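PDB 6SXT: alpha-L-arabinofuranosidase B from Aspergillus kawachii, which hydrolyses terminal non-reducing alpha-L-arabinofuranosyl residues from arabinoxylan, L-arabinan and arabinogalactan during the breakdown of plant hemicellulose. Local coordinates for residues P4-E9 with A24-F29; P326-G331 with F386-V391; I348-T353 with L405-N410; T378-S383 with E418-C423. All blocks are in the same frame, centred on the assembly; numbering follows the deposited sequence. Where two conformers were deposited one is given.

Overall arrangement
From the N terminus, contact 1 closes a short loop of the catalytic domain, bringing helix 4-10 against residues 24-29, and is complete before the others begin. Its centre lies 37 to 50 Å from theirs, on the opposite side of the chain's centre. Contacts 2, 3 and 4 all fall in the C-terminal arabinose-binding beta-trefoil and cross one another: 326-331, 348-353 and 378-383 open in that order, then 386-391, 405-410 and 418-423 close in the same order. Contact 2 ties the loop before strand 333-338 to strand 386-390, contact 3 joins two hairpins, and contact 4 fixes a loop on the helix 414-419 end. Contact 2 touches both other trefoil contacts, through Ser390 and Ser387.

Contact 1: residues P4-E9 with A24-F29; sequences PCDIYE and ALYSSF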
# COMPACT_ATOMS: atom_id res chain seq x y z
N PRO A 4 18.36 12.64 -0.55
CA PRO A 4 18.67 11.74 -1.66
C PRO A 4 18.85 12.46 -2.98
O PRO A 4 19.79 12.15 -3.74
CB PRO A 4 17.46 10.80 -1.66
CG PRO A 4 17.09 10.73 -0.21
CD PRO A 4 17.26 12.16 0.28
N CYS A 5 17.99 13.42 -3.32
CA CYS A 5 18.09 14.09 -4.64
C CYS A 5 19.27 15.07 -4.68
O CYS A 5 19.80 15.27 -5.77
CB CYS A 5 16.81 14.79 -5.04
SG CYS A 5 15.54 13.52 -5.42
N ASP A 6 19.71 15.58 -3.54
CA ASP A 6 20.94 16.40 -3.54
C ASP A 6 22.14 15.50 -3.86
O ASP A 6 23.03 15.96 -4.56
CB ASP A 6 21.11 17.08 -2.20
CG ASP A 6 19.94 17.99 -1.84
OD1 ASP A 6 19.61 18.89 -2.66
OD2 ASP A 6 19.39 17.75 -0.76
N ILE A 7 22.12 14.28 -3.31
CA ILE A 7 23.20 13.28 -3.53
C ILE A 7 23.21 12.89 -5.00
O ILE A 7 24.28 12.89 -5.64
CB ILE A 7 23.02 12.10 -2.60
CG1 ILE A 7 23.16 12.56 -1.15
CG2 ILE A 7 23.97 10.96 -2.91
CD1 ILE A 7 22.65 11.64 -0.12
N TYR A 8 22.05 12.59 -5.60
CA TYR A 8 21.99 12.22 -7.01
C TYR A 8 22.48 13.39 -7.87
O TYR A 8 23.24 13.17 -8.84
CB TYR A 8 20.58 11.81 -7.45
CG TYR A 8 20.22 10.39 -7.11
CD1 TYR A 8 20.85 9.33 -7.73
CD2 TYR A 8 19.21 10.07 -6.21
CE1 TYR A 8 20.49 8.01 -7.48
CE2 TYR A 8 18.83 8.75 -5.95
CZ TYR A 8 19.47 7.72 -6.58
OH TYR A 8 19.05 6.44 -6.35
N GLU A 9 22.12 14.63 -7.51
CA GLU A 9 22.56 15.81 -8.29
C GLU A 9 24.08 15.91 -8.21
O GLU A 9 24.71 16.20 -9.27
CB GLU A 9 21.90 17.05 -7.71
CG GLU A 9 22.53 18.35 -8.19
CD GLU A 9 22.41 18.60 -9.66
OE1 GLU A 9 21.31 18.36 -10.21
OE2 GLU A 9 23.39 19.21 -10.21
N ALA A 24 10.63 15.18 2.73
CA ALA A 24 11.34 15.87 1.65
C ALA A 24 12.56 15.06 1.21
O ALA A 24 13.26 14.47 2.09
CB ALA A 24 11.79 17.24 2.18
N LEU A 25 12.84 15.07 -0.08
CA LEU A 25 13.99 14.33 -0.63
C LEU A 25 15.09 15.27 -1.08
O LEU A 25 16.12 14.80 -1.61
CB LEU A 25 13.48 13.43 -1.76
CG LEU A 25 12.49 12.37 -1.28
CD1 LEU A 25 11.92 11.62 -2.46
CD2 LEU A 25 13.10 11.43 -0.28
N TYR A 26 14.86 16.57 -0.96
CA TYR A 26 15.89 17.64 -1.13
C TYR A 26 15.97 18.39 0.17
O TYR A 26 14.95 18.72 0.75
CB TYR A 26 15.48 18.62 -2.23
CG TYR A 26 15.35 18.09 -3.63
CD1 TYR A 26 14.21 17.44 -4.06
CD2 TYR A 26 16.34 18.34 -4.57
CE1 TYR A 26 14.07 17.01 -5.35
CE2 TYR A 26 16.21 17.90 -5.87
CZ TYR A 26 15.07 17.23 -6.27
OH TYR A 26 14.92 16.82 -7.56
N SER A 27 17.18 18.79 0.56
CA SER A 27 17.38 19.54 1.82
C SER A 27 16.65 20.88 1.79
O SER A 27 16.27 21.34 2.86
CB SER A 27 18.87 19.66 2.12
OG SER A 27 19.41 20.44 1.12
N SER A 28 16.37 21.47 0.65
CA SER A 28 15.74 22.80 0.65
C SER A 28 14.25 22.68 0.32
O SER A 28 13.57 23.74 0.17
CB SER A 28 16.43 23.67 -0.32
OG SER A 28 16.31 23.12 -1.61
N PHE A 29 13.72 21.47 0.12
CA PHE A 29 12.30 21.35 -0.32
C PHE A 29 11.37 21.63 0.86
O PHE A 29 11.46 20.96 1.92
CB PHE A 29 12.00 19.98 -0.93
CG PHE A 29 10.59 19.87 -1.42
CD1 PHE A 29 10.24 20.46 -2.63
CD2 PHE A 29 9.61 19.24 -0.68
CE1 PHE A 29 8.93 20.38 -3.09
CE2 PHE A 29 8.31 19.17 -1.16
CZ PHE A 29 7.98 19.74 -2.37
O HOH W 1 18.23 20.97 -1.76
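Cys5 holds its CB over the centre of the Tyr26 ring, 3.3 Å from the ring centroid and 16° off the normal, a strikingly close CH-pi contact. It lies in the catalytic domain, of the concanavalin-like clan, where helix 4-10 meets the loop between strands 15-20 and 34-38. The sulfur of Cys5 is disulfide-bonded to Cys15. The first torsion (chi1 -70°) sets SG beside the backbone N, and the sulfur meets the same ring obliquely, 4.2 Å from SG to the centroid. The backbones are also bonded: Cys5 N, in the first helical turn, donates to Leu25 O over 2.9 Å with an N-H...O angle of 160°. Next to it, Pro4 and Leu25 cross at about a right angle, with CG of the proline 4.1 Å from CD2 of the leucine.

Asp6 divides its carboxylate between two jobs. OD2 receives Ser27 N on its syn lone pair at 2.8 Å, at the start of the type I turn Tyr26-Phe29, and also bonds Gly3 N. OD1 lies at the edge of the Tyr26 ring and accepts from a water 2.7 Å away, whose oxygen is in turn 2.9 Å from Ser28 OG.

Contact 2: residues P326-G331 with F386-V391; sequences PSFTSG and FSFESV
Phe328 meets Phe386 and Phe388 in an aromatic cluster, the hydrophobic join between the loop before strand 333-338 of the arabinose-binding domain and strand 386-390. Two edge-to-face stacks define it, and Phe328 plays a different part in each. Its CG lies anti to its own carbonyl carbon, beside the backbone N, and from there the ring reaches both partners. Against Phe386 it presents its edge to the other ring's face, with the centroids 5.7 Å apart and the planes at 68°. Against Phe388 the roles are reversed: the edge of Phe388 points at the face of Phe328, centroids 5.4 Å apart and planes nearly perpendicular at 82°. CE1 of Phe388 stands above that face but displaced toward its rim, and the closest carbons of this pair, Phe328 CE2 and Phe388 CZ, are 3.9 Å apart.

A CH-pi contact supplements the stacking. Phe328 CB lies over the centre of the Phe386 ring, 4.0 Å from the centroid and 9° off the normal.

Polar atoms touch the cluster without any hydrogen bond between the segments. Phe328 O approaches Phe386 CZ to 3.3 Å, and Ser327 OG comes within 3.3 Å of Phe386 CE2, obliquely to the ring.

In the surrounding fold, Val376 of the paired strand 374-378 packs on all three phenylalanines, Pro424 of strand 422-426 touches Phe328 and Phe386, and Ile398 of strand 396-401 lies against Phe388.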
# COMPACT_ATOMS: atom_id res chain seq x y z
N PRO A 326 -10.31 2.48 21.94
CA PRO A 326 -10.32 1.49 23.00
C PRO A 326 -9.61 0.16 22.69
O PRO A 326 -8.96 -0.45 23.55
CB PRO A 326 -11.81 1.25 23.22
CG PRO A 326 -12.53 1.86 22.09
CD PRO A 326 -11.63 2.95 21.56
N SER A 327 -9.70 -0.31 21.49
CA SER A 327 -8.95 -1.60 21.23
C SER A 327 -9.25 -2.78 22.20
O SER A 327 -10.29 -2.80 22.94
CB SER A 327 -7.47 -1.37 21.18
OG SER A 327 -6.81 -2.42 20.48
N PHE A 328 -8.43 -3.81 22.14
CA PHE A 328 -8.71 -5.19 22.60
C PHE A 328 -7.46 -5.83 23.17
O PHE A 328 -6.37 -5.32 22.94
CB PHE A 328 -9.19 -6.08 21.44
CG PHE A 328 -10.41 -5.55 20.72
CD1 PHE A 328 -11.69 -5.77 21.21
CD2 PHE A 328 -10.28 -4.80 19.55
CE1 PHE A 328 -12.80 -5.31 20.52
CE2 PHE A 328 -11.38 -4.25 18.93
CZ PHE A 328 -12.66 -4.53 19.40
N THR A 329 -7.62 -6.97 23.84
CA THR A 329 -6.52 -7.86 24.29
C THR A 329 -6.80 -9.27 23.77
O THR A 329 -7.96 -9.67 23.80
CB THR A 329 -6.41 -7.90 25.83
OG1 THR A 329 -6.61 -6.59 26.36
CG2 THR A 329 -5.08 -8.44 26.29
N SER A 330 -5.78 -9.97 23.36
CA SER A 330 -5.94 -11.34 22.84
C SER A 330 -6.58 -12.24 23.92
O SER A 330 -6.14 -12.19 25.10
CB SER A 330 -4.65 -11.89 22.43
OG SER A 330 -4.87 -13.12 21.74
N GLY A 331 -7.64 -12.93 23.54
CA GLY A 331 -8.37 -13.84 24.45
C GLY A 331 -9.60 -13.20 25.06
O GLY A 331 -10.41 -13.96 25.65
N PHE A 386 -5.98 -7.25 14.98
CA PHE A 386 -6.79 -8.32 15.63
C PHE A 386 -7.54 -9.10 14.56
O PHE A 386 -7.83 -8.65 13.41
CB PHE A 386 -7.70 -7.76 16.71
CG PHE A 386 -6.96 -7.11 17.84
CD1 PHE A 386 -6.40 -7.87 18.84
CD2 PHE A 386 -6.68 -5.75 17.81
CE1 PHE A 386 -5.68 -7.29 19.86
CE2 PHE A 386 -5.95 -5.17 18.83
CZ PHE A 386 -5.43 -5.93 19.85
N SER A 387 -7.94 -10.32 15.00
CA SER A 387 -8.88 -11.16 14.23
C SER A 387 -9.99 -11.60 15.20
O SER A 387 -9.73 -11.65 16.42
CB SER A 387 -8.16 -12.32 13.60
OG SER A 387 -7.14 -11.89 12.67
N PHE A 388 -11.19 -11.80 14.67
CA PHE A 388 -12.41 -12.02 15.47
C PHE A 388 -12.92 -13.43 15.21
O PHE A 388 -13.29 -13.75 14.10
CB PHE A 388 -13.44 -10.96 15.13
CG PHE A 388 -12.97 -9.59 15.53
CD1 PHE A 388 -13.24 -9.10 16.79
CD2 PHE A 388 -12.16 -8.85 14.70
CE1 PHE A 388 -12.75 -7.88 17.21
CE2 PHE A 388 -11.68 -7.61 15.12
CZ PHE A 388 -11.97 -7.13 16.36
N GLU A 389 -12.74 -14.28 16.21
CA GLU A 389 -13.06 -15.73 16.13
C GLU A 389 -14.47 -15.95 16.71
O GLU A 389 -14.79 -15.43 17.75
CB GLU A 389 -12.04 -16.51 16.95
CG GLU A 389 -12.23 -18.02 16.81
CD GLU A 389 -11.30 -18.78 17.70
OE1 GLU A 389 -10.68 -18.13 18.55
OE2 GLU A 389 -11.07 -19.94 17.44
N SER A 390 -15.28 -16.70 15.99
CA SER A 390 -16.65 -17.09 16.41
C SER A 390 -16.59 -17.90 17.72
O SER A 390 -15.72 -18.78 17.88
CB SER A 390 -17.32 -17.84 15.32
OG SER A 390 -18.58 -18.37 15.80
N VAL A 391 -17.49 -17.56 18.64
CA VAL A 391 -17.64 -18.34 19.89
C VAL A 391 -18.33 -19.69 19.57
O VAL A 391 -17.85 -20.69 20.06
CB VAL A 391 -18.37 -17.52 20.96
CG1 VAL A 391 -18.98 -18.41 22.06
CG2 VAL A 391 -17.38 -16.53 21.55

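Contact 3: residues I348-T353 with L405-N410; sequences IAHTDT and LLLNAN. With SO4 (sulfate ion), chain F.
Leu407 and His350 join two beta-hairpins of the arabinose-binding beta-trefoil: strands 346-351 and 354-359 on one side, 396-401 and 404-409 on the other. Followed outward, the leucine side chain starts with CB 4.0 Å from Asp352 O, in the turn of the first hairpin. CG lies anti to the backbone N (chi1 179°), and beyond it the CD2 branch comes down over the imidazole of His350. This methyl is 3.3 Å from the ring centroid and 12° off the normal, a CH-pi contact placed over the middle of the face rather than at any one ring atom; CD2 also packs on Ser390 of strand 386-390.

The ring that receives the methyl is fixed at both nitrogens. ND1 donates to Asp352 O at 2.7 Å, on a carbonyl lone pair though 22° out of the imidazole plane, and NE2 bonds the Asp392 carboxylate. That pair of acceptors may favour the doubly protonated, charged imidazole.

Between the backbones, Leu407 N donates to Thr353 O at 2.8 Å. The same oxygen receives a CA-H...O contact from Leu406 CA at 3.1 Å, so one turn carbonyl serves two consecutive residues.

Thr353 CG2 rests 3.8 Å from Asn408 ND2, while OD1 of that asparagine is held by Arg399. A sulfate, probably from the crystallisation liquor, is bound beside them: Asn408 ND2 donates to its O2 at 3.3 Å, and Ala409 N to its O4 at 2.8 Å.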
# COMPACT_ATOMS: atom_id res chain seq x y z
N ILE A 348 -23.38 -7.24 16.13
CA ILE A 348 -22.77 -8.02 15.05
C ILE A 348 -22.91 -9.50 15.44
O ILE A 348 -22.40 -9.93 16.49
CB ILE A 348 -21.28 -7.66 14.81
CG1 ILE A 348 -21.18 -6.16 14.49
CG2 ILE A 348 -20.72 -8.55 13.72
CD1 ILE A 348 -19.78 -5.71 14.09
N ALA A 349 -23.56 -10.21 14.56
CA ALA A 349 -23.79 -11.65 14.78
C ALA A 349 -23.55 -12.38 13.47
O ALA A 349 -22.96 -11.82 12.50
CB ALA A 349 -25.21 -11.84 15.29
N HIS A 350 -23.97 -13.64 13.36
CA HIS A 350 -23.86 -14.31 12.08
C HIS A 350 -24.97 -15.38 12.01
O HIS A 350 -25.41 -15.84 13.09
CB HIS A 350 -22.46 -14.89 11.85
CG HIS A 350 -22.17 -16.06 12.73
ND1 HIS A 350 -22.35 -17.36 12.25
CD2 HIS A 350 -21.72 -16.14 14.00
CE1 HIS A 350 -22.02 -18.18 13.24
NE2 HIS A 350 -21.65 -17.48 14.33
N THR A 351 -25.33 -15.68 10.79
CA THR A 351 -26.23 -16.83 10.45
C THR A 351 -25.43 -17.70 9.49
O THR A 351 -25.24 -17.29 8.32
CB THR A 351 -27.54 -16.37 9.82
OG1 THR A 351 -28.09 -15.38 10.69
CG2 THR A 351 -28.48 -17.55 9.67
N ASP A 352 -24.85 -18.77 10.00
CA ASP A 352 -23.85 -19.58 9.28
C ASP A 352 -22.75 -18.62 8.76
O ASP A 352 -22.20 -17.91 9.61
CB ASP A 352 -24.55 -20.43 8.21
CG ASP A 352 -25.42 -21.47 8.93
OD1 ASP A 352 -24.98 -21.95 9.99
OD2 ASP A 352 -26.49 -21.72 8.41
N THR A 353 -22.45 -18.61 7.47
CA THR A 353 -21.28 -17.78 7.01
C THR A 353 -21.66 -16.32 6.88
O THR A 353 -20.68 -15.51 6.72
CB THR A 353 -20.73 -18.25 5.67
OG1 THR A 353 -21.70 -18.08 4.65
CG2 THR A 353 -20.28 -19.69 5.72
N LEU A 405 -18.47 -9.36 4.64
CA LEU A 405 -17.87 -10.06 5.80
C LEU A 405 -18.55 -11.44 5.94
O LEU A 405 -19.80 -11.49 6.07
CB LEU A 405 -18.00 -9.29 7.10
CG LEU A 405 -17.36 -7.89 7.06
CD1 LEU A 405 -17.28 -7.34 8.45
CD2 LEU A 405 -15.98 -7.91 6.42
N LEU A 406 -17.71 -12.44 5.96
CA LEU A 406 -18.15 -13.84 6.05
C LEU A 406 -17.45 -14.47 7.22
O LEU A 406 -16.37 -14.05 7.64
CB LEU A 406 -17.80 -14.62 4.79
CG LEU A 406 -18.36 -14.11 3.46
CD1 LEU A 406 -17.88 -15.04 2.39
CD2 LEU A 406 -19.88 -13.97 3.45
N LEU A 407 -18.11 -15.45 7.85
CA LEU A 407 -17.48 -16.26 8.87
C LEU A 407 -16.98 -17.55 8.23
O LEU A 407 -17.82 -18.42 7.87
CB LEU A 407 -18.46 -16.57 10.02
CG LEU A 407 -17.89 -17.44 11.12
CD1 LEU A 407 -16.73 -16.75 11.85
CD2 LEU A 407 -18.96 -17.79 12.14
N ASN A 408 -15.67 -17.68 8.08
CA ASN A 408 -15.03 -18.80 7.37
C ASN A 408 -13.94 -19.38 8.22
O ASN A 408 -13.30 -18.68 9.08
CB ASN A 408 -14.49 -18.41 5.99
CG ASN A 408 -15.48 -18.00 4.94
OD1 ASN A 408 -15.16 -17.22 4.03
ND2 ASN A 408 -16.72 -18.50 4.95
N ALA A 409 -13.66 -20.66 8.03
CA ALA A 409 -12.60 -21.35 8.75
C ALA A 409 -11.22 -20.86 8.25
O ALA A 409 -11.00 -20.82 7.03
CB ALA A 409 -12.73 -22.85 8.57
N ASN A 410 -10.34 -20.63 9.18
CA ASN A 410 -8.91 -20.32 8.88
C ASN A 410 -8.32 -21.53 8.15
O ASN A 410 -8.30 -22.59 8.74
CB ASN A 410 -8.18 -20.04 10.16
CG ASN A 410 -6.70 -19.71 9.97
OD1 ASN A 410 -6.26 -19.49 8.86
ND2 ASN A 410 -6.00 -19.71 11.08
S SO4 F . -16.11 -22.41 5.96
O1 SO4 F . -15.97 -23.21 7.14
O2 SO4 F . -17.21 -21.54 6.05
O3 SO4 F . -16.39 -23.24 4.84
O4 SO4 F . -14.86 -21.68 5.73

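Contact 4: residues T378-S383 with E418-C423; sequences TGLANS and EDATFC
Gly379 and Ala381 bring the loop after strand 374-378 close to the other backbone at two points, with CA atoms 5.2 Å from Thr421 and 5.1 Å from Glu418 respectively. In this part of the arabinose-binding beta-trefoil, that loop lies where helix 414-419 ends and the chain turns into strand 422-426; Ala420 is the first residue to leave helical torsions.

Thr421 carries the one hydrogen bond across the contact. Its OG1, anti to the carbonyl carbon (chi1 -60°), accepts from Ala381 N at 2.9 Å with an N-H...O angle of 153°, and also bonds His417 O in the last turn of the helix. The hydroxyl thereby links the loop to the helix end. The same torsion leaves CG2 anti to the backbone N, where it faces Asn382 N at 4.0 Å and Gly379 CA at 4.2 Å, the glycine leaving room for this approach.

Apolar contacts flank this bond. Ala381 CB sits 3.7 Å from Glu418 CA and 4.0 Å from Glu418 CG; beyond CG the glutamate is extended, and its OE1 bonds Gln287 of the catalytic domain, a direct link between domains. Leu380 CD1 meets Ala420 CB at 4.1 Å.

Next to Glu418, Asp419, which binds substrate and forms a salt bridge with Arg399, places the contact at the border of an arabinose site. Further along, Cys423 is disulfide-bonded to Cys385, two residues beyond Ser383, and Ser387 OG bonds both Leu380 N and Ala420 O.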
# COMPACT_ATOMS: atom_id res chain seq x y z
N THR A 378 -4.86 -12.20 18.45
CA THR A 378 -3.79 -11.49 17.72
C THR A 378 -4.08 -11.60 16.23
O THR A 378 -4.35 -12.68 15.66
CB THR A 378 -2.42 -12.05 18.09
OG1 THR A 378 -2.35 -11.97 19.50
CG2 THR A 378 -1.30 -11.26 17.43
N GLY A 379 -3.92 -10.45 15.53
CA GLY A 379 -4.21 -10.41 14.10
C GLY A 379 -3.43 -11.45 13.34
O GLY A 379 -2.18 -11.58 13.49
N LEU A 380 -4.12 -12.15 12.48
CA LEU A 380 -3.52 -13.28 11.75
C LEU A 380 -2.44 -12.78 10.79
O LEU A 380 -1.53 -13.58 10.52
CB LEU A 380 -4.61 -14.06 11.04
CG LEU A 380 -5.57 -14.83 11.98
CD1 LEU A 380 -6.68 -15.40 11.20
CD2 LEU A 380 -4.81 -15.95 12.70
N ALA A 381 -2.61 -11.60 10.19
CA ALA A 381 -1.58 -11.08 9.25
C ALA A 381 -0.75 -9.93 9.82
O ALA A 381 0.22 -9.52 9.16
CB ALA A 381 -2.23 -10.63 7.98
N ASN A 382 -1.10 -9.43 10.98
CA ASN A 382 -0.38 -8.29 11.58
C ASN A 382 -0.58 -8.34 13.08
O ASN A 382 -1.73 -8.26 13.51
CB ASN A 382 -0.81 -6.95 10.99
CG ASN A 382 0.09 -5.87 11.55
OD1 ASN A 382 0.02 -5.54 12.73
ND2 ASN A 382 0.97 -5.33 10.70
N SER A 383 0.51 -8.49 13.83
CA SER A 383 0.40 -8.73 15.28
C SER A 383 -0.02 -7.49 16.08
O SER A 383 -0.31 -7.65 17.25
CB SER A 383 1.70 -9.30 15.80
OG SER A 383 2.67 -8.30 15.70
N GLU A 418 -4.76 -12.28 5.75
CA GLU A 418 -4.88 -10.84 5.36
C GLU A 418 -6.34 -10.40 5.34
O GLU A 418 -6.66 -9.29 5.84
CB GLU A 418 -4.22 -10.59 4.00
CG GLU A 418 -2.70 -10.80 4.05
CD GLU A 418 -1.89 -10.37 2.84
OE1 GLU A 418 -2.45 -10.26 1.76
OE2 GLU A 418 -0.68 -10.25 3.01
N ASP A 419 -7.23 -11.27 4.82
CA ASP A 419 -8.67 -10.96 4.67
C ASP A 419 -9.35 -10.95 6.05
O ASP A 419 -10.48 -10.46 6.16
CB ASP A 419 -9.36 -12.07 3.86
CG ASP A 419 -9.02 -12.20 2.38
OD1 ASP A 419 -8.37 -11.26 1.81
OD2 ASP A 419 -9.51 -13.25 1.75
N ALA A 420 -8.69 -11.48 7.08
CA ALA A 420 -9.29 -11.66 8.44
C ALA A 420 -8.63 -10.76 9.48
O ALA A 420 -8.83 -10.95 10.67
CB ALA A 420 -9.19 -13.12 8.84
N THR A 421 -7.81 -9.78 9.07
CA THR A 421 -7.11 -8.92 10.03
C THR A 421 -7.69 -7.51 9.97
O THR A 421 -7.82 -6.95 8.88
CB THR A 421 -5.60 -8.92 9.75
OG1 THR A 421 -5.11 -10.25 9.86
CG2 THR A 421 -4.83 -8.08 10.71
N PHE A 422 -8.02 -6.99 11.14
CA PHE A 422 -8.67 -5.66 11.25
C PHE A 422 -7.97 -4.89 12.34
O PHE A 422 -7.60 -5.40 13.41
CB PHE A 422 -10.17 -5.83 11.53
CG PHE A 422 -10.87 -6.54 10.40
CD1 PHE A 422 -11.39 -5.88 9.30
CD2 PHE A 422 -10.95 -7.92 10.42
CE1 PHE A 422 -11.97 -6.55 8.24
CE2 PHE A 422 -11.57 -8.60 9.39
CZ PHE A 422 -12.04 -7.94 8.27
N CYS A 423 -7.84 -3.58 12.08
CA CYS A 423 -7.09 -2.68 12.95
C CYS A 423 -8.07 -1.74 13.63
O CYS A 423 -8.78 -1.00 12.96
CB CYS A 423 -6.09 -1.87 12.14
SG CYS A 423 -4.90 -2.94 11.24